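Local coordinates for oxidoreductase (Ralstonia eutropha, PDB 3HJ9), which probably acts as an FMN-dependent oxidoreductase of the nitroreductase family, binding flavin mononucleotide as its redox cofactor, at the interface of chains A and B. Numbering follows the deposited sequence. Chains: chain A/B, Oxidoreductase.

Contact 1: the interface of chains A and B. Residues chain A 157-158, 161-162, 190, 206-207; chain B 157-158, 161-162, 190, 207.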
ATOM      1  N   GLU A 157      -9.506  -8.287  -7.410  1.00 20.98           N
ATOM      2  CA  GLU A 157      -8.846  -8.625  -6.126  0.50 21.17           C
ATOM      3  C   GLU A 157      -7.515  -7.900  -6.040  1.00 20.58           C
ATOM      4  O   GLU A 157      -7.208  -7.367  -4.979  1.00 18.82           O
ATOM      5  CB  GLU A 157      -8.661 -10.128  -5.873  0.50 21.92           C
ATOM      6  CG  GLU A 157      -7.995 -10.441  -4.495  0.50 22.54           C
ATOM      7  CD  GLU A 157      -8.746  -9.865  -3.290  0.50 22.95           C
ATOM      8  OE1 GLU A 157      -9.794 -10.424  -2.926  0.50 21.50           O
ATOM      9  OE2 GLU A 157      -8.261  -8.881  -2.662  0.50 24.98           O
ATOM     10  N   THR A 158      -6.750  -7.837  -7.144  1.00 20.36           N
ATOM     11  CA  THR A 158      -5.473  -7.098  -7.158  1.00 19.82           C
ATOM     12  C   THR A 158      -5.690  -5.588  -6.883  1.00 20.01           C
ATOM     13  O   THR A 158      -4.981  -4.989  -6.085  1.00 18.78           O
ATOM     14  CB  THR A 158      -4.737  -7.236  -8.489  1.00 20.26           C
ATOM     15  OG1 THR A 158      -4.486  -8.625  -8.758  1.00 21.19           O
ATOM     16  CG2 THR A 158      -3.404  -6.466  -8.478  1.00 19.56           C
ATOM     17  N   ALA A 161      -6.981  -5.075  -3.152  1.00 16.36           N
ATOM     18  CA  ALA A 161      -5.863  -5.371  -2.217  1.00 16.90           C
ATOM     19  C   ALA A 161      -4.756  -4.304  -2.289  1.00 17.05           C
ATOM     20  O   ALA A 161      -4.257  -3.904  -1.258  1.00 18.46           O
ATOM     21  CB  ALA A 161      -5.265  -6.795  -2.487  1.00 16.80           C
ATOM     22  N   ALA A 162      -4.408  -3.836  -3.497  1.00 16.65           N
ATOM     23  CA  ALA A 162      -3.381  -2.778  -3.684  1.00 17.12           C
ATOM     24  C   ALA A 162      -3.816  -1.441  -3.074  1.00 18.34           C
ATOM     25  O   ALA A 162      -3.040  -0.827  -2.306  1.00 16.70           O
ATOM     26  CB  ALA A 162      -3.013  -2.587  -5.167  1.00 13.73           C
ATOM     27  N   ARG A 190     -13.500 -13.706   5.768  1.00 14.60           N
ATOM     28  CA  ARG A 190     -14.197 -12.554   5.184  1.00 15.63           C
ATOM     29  C   ARG A 190     -15.716 -12.617   5.329  1.00 14.75           C
ATOM     30  O   ARG A 190     -16.336 -11.631   5.719  1.00 14.91           O
ATOM     31  CB  ARG A 190     -13.803 -12.348   3.708  1.00 15.67           C
ATOM     32  CG  ARG A 190     -12.342 -12.147   3.509  1.00 16.35           C
ATOM     33  CD  ARG A 190     -12.050 -11.958   2.070  1.00 16.83           C
ATOM     34  NE  ARG A 190     -10.663 -11.622   1.839  1.00 18.94           N
ATOM     35  CZ  ARG A 190     -10.141 -11.342   0.639  1.00 21.11           C
ATOM     36  NH1 ARG A 190     -10.893 -11.373  -0.455  1.00 21.27           N
ATOM     37  NH2 ARG A 190      -8.848 -11.028   0.525  1.00 21.41           N
ATOM     38  N   ILE A 206     -11.218  -6.867   3.095  1.00 19.35           N
ATOM     39  CA  ILE A 206      -9.976  -7.268   2.410  1.00 21.25           C
ATOM     40  C   ILE A 206      -8.796  -7.382   3.379  1.00 21.34           C
ATOM     41  O   ILE A 206      -8.023  -8.302   3.297  1.00 23.07           O
ATOM     42  CB  ILE A 206      -9.578  -6.236   1.267  1.00 21.89           C
ATOM     43  CG1 ILE A 206     -10.678  -6.115   0.220  1.00 23.35           C
ATOM     44  CG2 ILE A 206      -8.362  -6.721   0.485  1.00 24.09           C
ATOM     45  CD1 ILE A 206     -11.111  -7.521  -0.405  1.00 21.97           C
ATOM     46  N   LEU A 207      -8.617  -6.366   4.211  1.00 22.44           N
ATOM     47  CA  LEU A 207      -7.578  -6.310   5.232  1.00 22.49           C
ATOM     48  C   LEU A 207      -8.114  -5.615   6.458  1.00 22.47           C
ATOM     49  O   LEU A 207      -9.042  -4.806   6.356  1.00 22.76           O
ATOM     50  CB  LEU A 207      -6.390  -5.453   4.750  1.00 21.52           C
ATOM     51  CG  LEU A 207      -5.568  -5.836   3.540  1.00 21.23           C
ATOM     52  CD1 LEU A 207      -4.632  -4.646   3.165  1.00 18.24           C
ATOM     53  CD2 LEU A 207      -4.781  -7.145   3.789  1.00 18.63           C
TER
ATOM     54  N   GLU B 157      -2.684 -13.791  -4.199  1.00 19.82           N
ATOM     55  CA  GLU B 157      -3.023 -12.591  -4.973  1.00 22.06           C
ATOM     56  C   GLU B 157      -3.237 -11.380  -4.038  1.00 20.29           C
ATOM     57  O   GLU B 157      -2.634 -10.313  -4.267  1.00 19.11           O
ATOM     58  CB  GLU B 157      -4.254 -12.843  -5.850  1.00 25.95           C
ATOM     59  CG  GLU B 157      -4.505 -11.790  -6.950  1.00 29.96           C
ATOM     60  CD  GLU B 157      -3.600 -11.947  -8.213  1.00 33.68           C
ATOM     61  OE1 GLU B 157      -2.346 -12.133  -8.113  1.00 35.89           O
ATOM     62  OE2 GLU B 157      -4.168 -11.835  -9.337  1.00 36.33           O
ATOM     63  N   THR B 158      -4.055 -11.557  -2.994  1.00 18.47           N
ATOM     64  CA  THR B 158      -4.338 -10.491  -2.016  1.00 18.57           C
ATOM     65  C   THR B 158      -3.049 -10.009  -1.325  1.00 18.61           C
ATOM     66  O   THR B 158      -2.802  -8.817  -1.240  1.00 17.89           O
ATOM     67  CB  THR B 158      -5.359 -10.964  -0.906  1.00 19.17           C
ATOM     68  OG1 THR B 158      -6.594 -11.370  -1.513  1.00 20.18           O
ATOM     69  CG2 THR B 158      -5.659  -9.832   0.110  1.00 17.10           C
ATOM     70  N   ALA B 161      -0.518  -8.335  -3.856  1.00 16.31           N
ATOM     71  CA  ALA B 161      -1.112  -7.042  -4.250  1.00 15.56           C
ATOM     72  C   ALA B 161      -1.094  -6.003  -3.123  1.00 16.36           C
ATOM     73  O   ALA B 161      -0.736  -4.830  -3.377  1.00 15.85           O
ATOM     74  CB  ALA B 161      -2.544  -7.228  -4.825  1.00 16.79           C
ATOM     75  N   ALA B 162      -1.425  -6.418  -1.888  1.00 14.72           N
ATOM     76  CA  ALA B 162      -1.394  -5.502  -0.733  1.00 16.17           C
ATOM     77  C   ALA B 162       0.054  -5.052  -0.406  1.00 18.04           C
ATOM     78  O   ALA B 162       0.277  -3.874  -0.093  1.00 17.85           O
ATOM     79  CB  ALA B 162      -2.072  -6.118   0.509  1.00 12.30           C
ATOM     80  N   ARG B 190      -0.138  -8.883 -18.146  1.00 17.86           N
ATOM     81  CA  ARG B 190       0.902  -9.465 -17.300  1.00 18.71           C
ATOM     82  C   ARG B 190       1.831 -10.477 -18.001  1.00 18.32           C
ATOM     83  O   ARG B 190       3.044 -10.403 -17.816  1.00 19.38           O
ATOM     84  CB  ARG B 190       0.303 -10.076 -16.032  1.00 19.27           C
ATOM     85  CG  ARG B 190      -0.551  -9.121 -15.186  1.00 20.43           C
ATOM     86  CD  ARG B 190      -0.947  -9.823 -13.904  1.00 21.07           C
ATOM     87  NE  ARG B 190      -1.745  -9.006 -13.005  1.00 21.95           N
ATOM     88  CZ  ARG B 190      -2.279  -9.434 -11.855  1.00 22.37           C
ATOM     89  NH1 ARG B 190      -2.119 -10.698 -11.442  1.00 22.08           N
ATOM     90  NH2 ARG B 190      -2.993  -8.590 -11.104  1.00 22.32           N
ATOM     91  N   LEU B 207       1.872  -4.599 -10.596  1.00 21.15           N
ATOM     92  CA  LEU B 207       1.735  -3.148 -10.665  1.00 21.56           C
ATOM     93  C   LEU B 207       3.006  -2.562 -11.279  1.00 22.10           C
ATOM     94  O   LEU B 207       4.099  -3.135 -11.118  1.00 21.76           O
ATOM     95  CB  LEU B 207       1.527  -2.528  -9.267  1.00 20.95           C
ATOM     96  CG  LEU B 207       0.334  -2.894  -8.383  1.00 20.93           C
ATOM     97  CD1 LEU B 207       0.523  -2.314  -6.959  1.00 20.08           C
ATOM     98  CD2 LEU B 207      -0.977  -2.434  -8.989  1.00 19.28           C
TER
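The guanidinium of A:Arg190 carries A:Ile206 CD1 on one face, shifted toward the rim; at its edge, in plane, lie the carboxylate carbon of A:Glu157 and the CG2 methyl of B:Thr158. The B:Arg190 guanidinium is likewise edged by A:Thr158 CB and B:Glu157 CD. Each arginine runs extended from CG to NE and meets the threonine of the other chain tip to tip. B:Arg190 NH2 donates to the hydroxyl A:Thr158 OG1 at 2.8 Å, with the oxygen practically in the guanidinium plane. In the twin, A:Arg190 NH2 reaches B:Thr158 OG1 at 3.1 Å. This bond is more bent than the other, 136° at H, and its hydroxyl is tilted out of the guanidinium plane. The other terminal nitrogen forms a salt bridge within its own chain: A:Arg190 NH1 to A:Glu157 OE1 is 2.9 Å, approached from above the carboxylate plane. The glutamate chain, CG anti to the backbone N (chi1 -179°), bends at chi2 to get there. Held at both terminal nitrogens, the guanidinium is probably fixed in rotation, and the ion pair probably keeps both groups charged. Between the two polar clusters, helix 156-177 of A crosses helix 153-178 of B, their alanines permitting close approach in this two-fold nitroreductase-type dimer interface. Leucine methyls flank the crossing, A:Leu207 CD1 against B:Ala162 CB. At its middle the methyls A:Ala161 CB and B:Ala161 CB touch at 3.6 Å.

Contact 2: the interface of chains A and B. Residues chain A 88-89, 150-152, 155, 159; chain B 9-10, 186-187.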
ATOM      1  N   PRO A  88      -8.219   2.693  -8.300  1.00 23.26           N
ATOM      2  CA  PRO A  88      -8.435   2.446  -9.735  1.00 24.56           C
ATOM      3  C   PRO A  88      -9.581   3.300 -10.305  1.00 24.48           C
ATOM      4  O   PRO A  88     -10.632   3.411  -9.665  1.00 24.02           O
ATOM      5  CB  PRO A  88      -8.771   0.945  -9.782  1.00 24.76           C
ATOM      6  CG  PRO A  88      -9.324   0.662  -8.489  1.00 24.45           C
ATOM      7  CD  PRO A  88      -8.552   1.490  -7.513  1.00 24.48           C
ATOM      8  N   TYR A  89      -9.334   3.948 -11.445  1.00 25.90           N
ATOM      9  CA  TYR A  89     -10.304   4.876 -12.083  1.00 28.40           C
ATOM     10  C   TYR A  89     -10.820   6.037 -11.192  1.00 29.61           C
ATOM     11  O   TYR A  89     -11.807   6.668 -11.522  1.00 30.32           O
ATOM     12  CB  TYR A  89     -11.540   4.123 -12.650  1.00 28.24           C
ATOM     13  CG  TYR A  89     -11.362   3.263 -13.872  1.00 28.58           C
ATOM     14  CD1 TYR A  89     -10.588   3.680 -14.961  1.00 29.27           C
ATOM     15  CD2 TYR A  89     -12.122   2.091 -14.023  1.00 29.45           C
ATOM     16  CE1 TYR A  89     -10.487   2.890 -16.117  1.00 28.95           C
ATOM     17  CE2 TYR A  89     -12.042   1.303 -15.170  1.00 29.34           C
ATOM     18  CZ  TYR A  89     -11.228   1.710 -16.214  1.00 29.20           C
ATOM     19  OH  TYR A  89     -11.133   0.920 -17.319  1.00 29.78           O
ATOM     20  N   GLU A 150     -17.081  -1.966 -13.846  1.00 19.41           N
ATOM     21  CA  GLU A 150     -16.502  -1.570 -15.172  1.00 20.17           C
ATOM     22  C   GLU A 150     -15.010  -1.980 -15.262  1.00 20.38           C
ATOM     23  O   GLU A 150     -14.373  -1.711 -16.272  1.00 22.09           O
ATOM     24  CB  GLU A 150     -16.729  -0.071 -15.488  1.00 19.72           C
ATOM     25  CG  GLU A 150     -18.212   0.323 -15.707  1.00 19.32           C
HETATM   26  N   MSE A 151     -14.474  -2.635 -14.218  1.00 20.65           N
HETATM   27  CA  MSE A 151     -13.086  -3.113 -14.187  1.00 21.27           C
HETATM   28  C   MSE A 151     -13.045  -4.622 -14.525  1.00 20.86           C
HETATM   29  O   MSE A 151     -13.920  -5.374 -14.069  1.00 20.56           O
HETATM   30  CB  MSE A 151     -12.466  -2.872 -12.816  1.00 20.46           C
HETATM   31  CG  MSE A 151     -12.532  -1.416 -12.360  1.00 20.97           C
HETATM   32 SE   MSE A 151     -12.044  -1.233 -10.507  0.75 21.27          SE
HETATM   33  CE  MSE A 151     -12.915   0.516 -10.206  1.00 20.72           C
ATOM     34  N   PRO A 152     -12.007  -5.081 -15.266  1.00 20.53           N
ATOM     35  CA  PRO A 152     -11.965  -6.506 -15.645  1.00 19.55           C
ATOM     36  C   PRO A 152     -12.007  -7.384 -14.380  1.00 18.05           C
ATOM     37  O   PRO A 152     -11.290  -7.078 -13.403  1.00 17.49           O
ATOM     38  CB  PRO A 152     -10.624  -6.638 -16.395  1.00 20.04           C
ATOM     39  CG  PRO A 152     -10.164  -5.226 -16.637  1.00 20.54           C
ATOM     40  CD  PRO A 152     -10.668  -4.490 -15.441  1.00 20.26           C
ATOM     41  N   LEU A 155      -8.907  -8.739 -12.336  1.00 20.23           N
ATOM     42  CA  LEU A 155      -8.045  -7.730 -11.691  1.00 19.59           C
ATOM     43  C   LEU A 155      -8.634  -7.085 -10.456  1.00 19.79           C
ATOM     44  O   LEU A 155      -7.896  -6.350  -9.795  1.00 20.99           O
ATOM     45  CB  LEU A 155      -7.650  -6.630 -12.691  1.00 19.41           C
ATOM     46  CG  LEU A 155      -6.788  -7.066 -13.862  1.00 19.04           C
ATOM     47  CD1 LEU A 155      -6.629  -5.931 -14.849  1.00 19.17           C
ATOM     48  CD2 LEU A 155      -5.452  -7.540 -13.347  1.00 18.74           C
ATOM     49  N   PHE A 159      -6.663  -4.989  -7.566  1.00 20.02           N
ATOM     50  CA  PHE A 159      -6.957  -3.544  -7.398  1.00 19.06           C
ATOM     51  C   PHE A 159      -7.446  -3.214  -5.995  1.00 18.10           C
ATOM     52  O   PHE A 159      -6.974  -2.249  -5.398  1.00 19.42           O
ATOM     53  CB  PHE A 159      -7.944  -3.090  -8.451  1.00 18.32           C
ATOM     54  CG  PHE A 159      -7.381  -2.981  -9.853  1.00 17.29           C
ATOM     55  CD1 PHE A 159      -6.093  -3.424 -10.214  1.00 18.62           C
ATOM     56  CD2 PHE A 159      -8.208  -2.543 -10.852  1.00 17.95           C
ATOM     57  CE1 PHE A 159      -5.638  -3.336 -11.485  1.00 18.44           C
ATOM     58  CE2 PHE A 159      -7.751  -2.476 -12.179  1.00 17.98           C
ATOM     59  CZ  PHE A 159      -6.463  -2.849 -12.487  1.00 18.46           C
TER
ATOM     60  N   PRO B   9     -13.474   3.222 -20.284  1.00 44.16           N
ATOM     61  CA  PRO B   9     -12.623   2.112 -19.769  1.00 42.48           C
ATOM     62  C   PRO B   9     -11.368   1.937 -20.660  1.00 40.25           C
ATOM     63  O   PRO B   9     -11.494   2.068 -21.889  1.00 40.33           O
ATOM     64  CB  PRO B   9     -13.547   0.887 -19.808  1.00 42.74           C
ATOM     65  CG  PRO B   9     -14.551   1.188 -20.849  1.00 43.17           C
ATOM     66  CD  PRO B   9     -14.673   2.692 -20.978  1.00 43.67           C
ATOM     67  N   TYR B  10     -10.190   1.648 -20.073  1.00 37.40           N
ATOM     68  CA  TYR B  10      -8.926   1.593 -20.876  1.00 35.35           C
ATOM     69  C   TYR B  10      -8.898   0.451 -21.875  1.00 35.26           C
ATOM     70  O   TYR B  10      -9.200  -0.681 -21.510  1.00 35.26           O
ATOM     71  CB  TYR B  10      -7.637   1.453 -20.051  1.00 33.43           C
ATOM     72  CG  TYR B  10      -7.443   2.410 -18.922  1.00 31.32           C
ATOM     73  CD1 TYR B  10      -7.646   3.781 -19.075  1.00 30.52           C
ATOM     74  CD2 TYR B  10      -6.996   1.951 -17.697  1.00 30.26           C
ATOM     75  CE1 TYR B  10      -7.440   4.666 -17.991  1.00 29.16           C
ATOM     76  CE2 TYR B  10      -6.778   2.813 -16.628  1.00 29.97           C
ATOM     77  CZ  TYR B  10      -7.008   4.162 -16.777  1.00 29.35           C
ATOM     78  OH  TYR B  10      -6.778   4.961 -15.699  1.00 28.58           O
ATOM     79  N   GLY B 186      -2.001  -0.576 -12.912  1.00 18.35           N
ATOM     80  CA  GLY B 186      -2.446  -1.943 -12.662  1.00 19.66           C
ATOM     81  C   GLY B 186      -3.040  -2.633 -13.858  1.00 18.96           C
ATOM     82  O   GLY B 186      -3.203  -3.852 -13.818  1.00 18.70           O
ATOM     83  N   TRP B 187      -3.439  -1.862 -14.874  1.00 19.44           N
ATOM     84  CA  TRP B 187      -3.908  -2.401 -16.137  1.00 19.89           C
ATOM     85  C   TRP B 187      -2.679  -2.842 -16.910  1.00 19.67           C
ATOM     86  O   TRP B 187      -2.098  -2.084 -17.659  1.00 19.38           O
ATOM     87  CB  TRP B 187      -4.724  -1.403 -16.956  1.00 20.25           C
ATOM     88  CG  TRP B 187      -6.191  -1.421 -16.683  1.00 21.50           C
ATOM     89  CD1 TRP B 187      -7.132  -2.043 -17.428  1.00 21.55           C
ATOM     90  CD2 TRP B 187      -6.885  -0.782 -15.603  1.00 21.95           C
ATOM     91  NE1 TRP B 187      -8.375  -1.825 -16.904  1.00 21.97           N
ATOM     92  CE2 TRP B 187      -8.255  -1.039 -15.789  1.00 22.42           C
ATOM     93  CE3 TRP B 187      -6.483   0.004 -14.516  1.00 23.24           C
ATOM     94  CZ2 TRP B 187      -9.242  -0.567 -14.911  1.00 23.47           C
ATOM     95  CZ3 TRP B 187      -7.470   0.498 -13.629  1.00 24.04           C
ATOM     96  CH2 TRP B 187      -8.837   0.210 -13.845  1.00 24.08           C
TER
HETATM   97  O   HOH W   1      -7.149   3.885 -13.303  1.00 13.87           O
HETATM   98  O   HOH W   2     -11.433  -1.706 -17.135  1.00 19.64           O
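An aromatic, partly water-mediated interface joins the two subunits here: B:Trp187, from an FMN-binding loop, and the N-terminal segment of B pack against 3-10 helix 88-90, the loop at 150-152 and helix 156-177 of A, and probably help to hold together the dimer typical of this family. The indole of B:Trp187 presents its benzo edge to A:Tyr89, placing CH2 over the centre of the phenol ring, 3.5 Å above its plane; the two side chains cross at about a right angle. A:Phe159 approaches one indole face with its own edge, CE2 lying 3.3 Å from B:Trp187 CZ3, off toward the rim. The other face is covered by B:Tyr10 CD2 of the same chain, so the indole is sandwiched between a ring of its own chain and one of the partner, which should fix its orientation. The edge of A:Tyr89 in turn points into the B:Tyr10 ring: CE1 sits over its centre, with the planes at 57° in an edge-to-face contact. At the phenol tip, the backbone N of B:Tyr10 donates to A:Tyr89 OH at 3.0 Å, lying in the plane of the phenol ring. Water 2 links that same hydroxyl, at 2.6 Å from A:Tyr89 OH, to the indole NE1 of B:Trp187 and the carbonyl oxygen of A:Glu150. Water 1 bridges A:Tyr89 N and B:Tyr10 OH. The carbonyl oxygen of B:Gly186 borders the edge of A:Phe159 near CE1. Because B:Gly186 and B:Trp187 bind FMN, and A:Tyr89 and A:Phe159 line an FMN pocket, the site ties cofactor-binding segments of both subunits together and probably helps shape the flavin site.

Contact 1 and contact 2 lie about 13 Å apart, measured between the centres of their C-alpha atoms. They are joined through helix 156-177 of chain A, which supplies A:Glu157, A:Thr158, A:Ala161 and A:Ala162 to contact 1 and A:Phe159 to contact 2. On chain B, B:Gly186 and B:Trp187 come just before helix 190-196, whose first residue, B:Arg190, serves contact 1. The helix crossing and the cofactor loop are thus adjacent in the chain and may influence each other, and the two-fold axis repeats contact 2 with the chains exchanged. Dimer formation and the shape of the FMN pockets, which draw on both subunits, are therefore probably coupled.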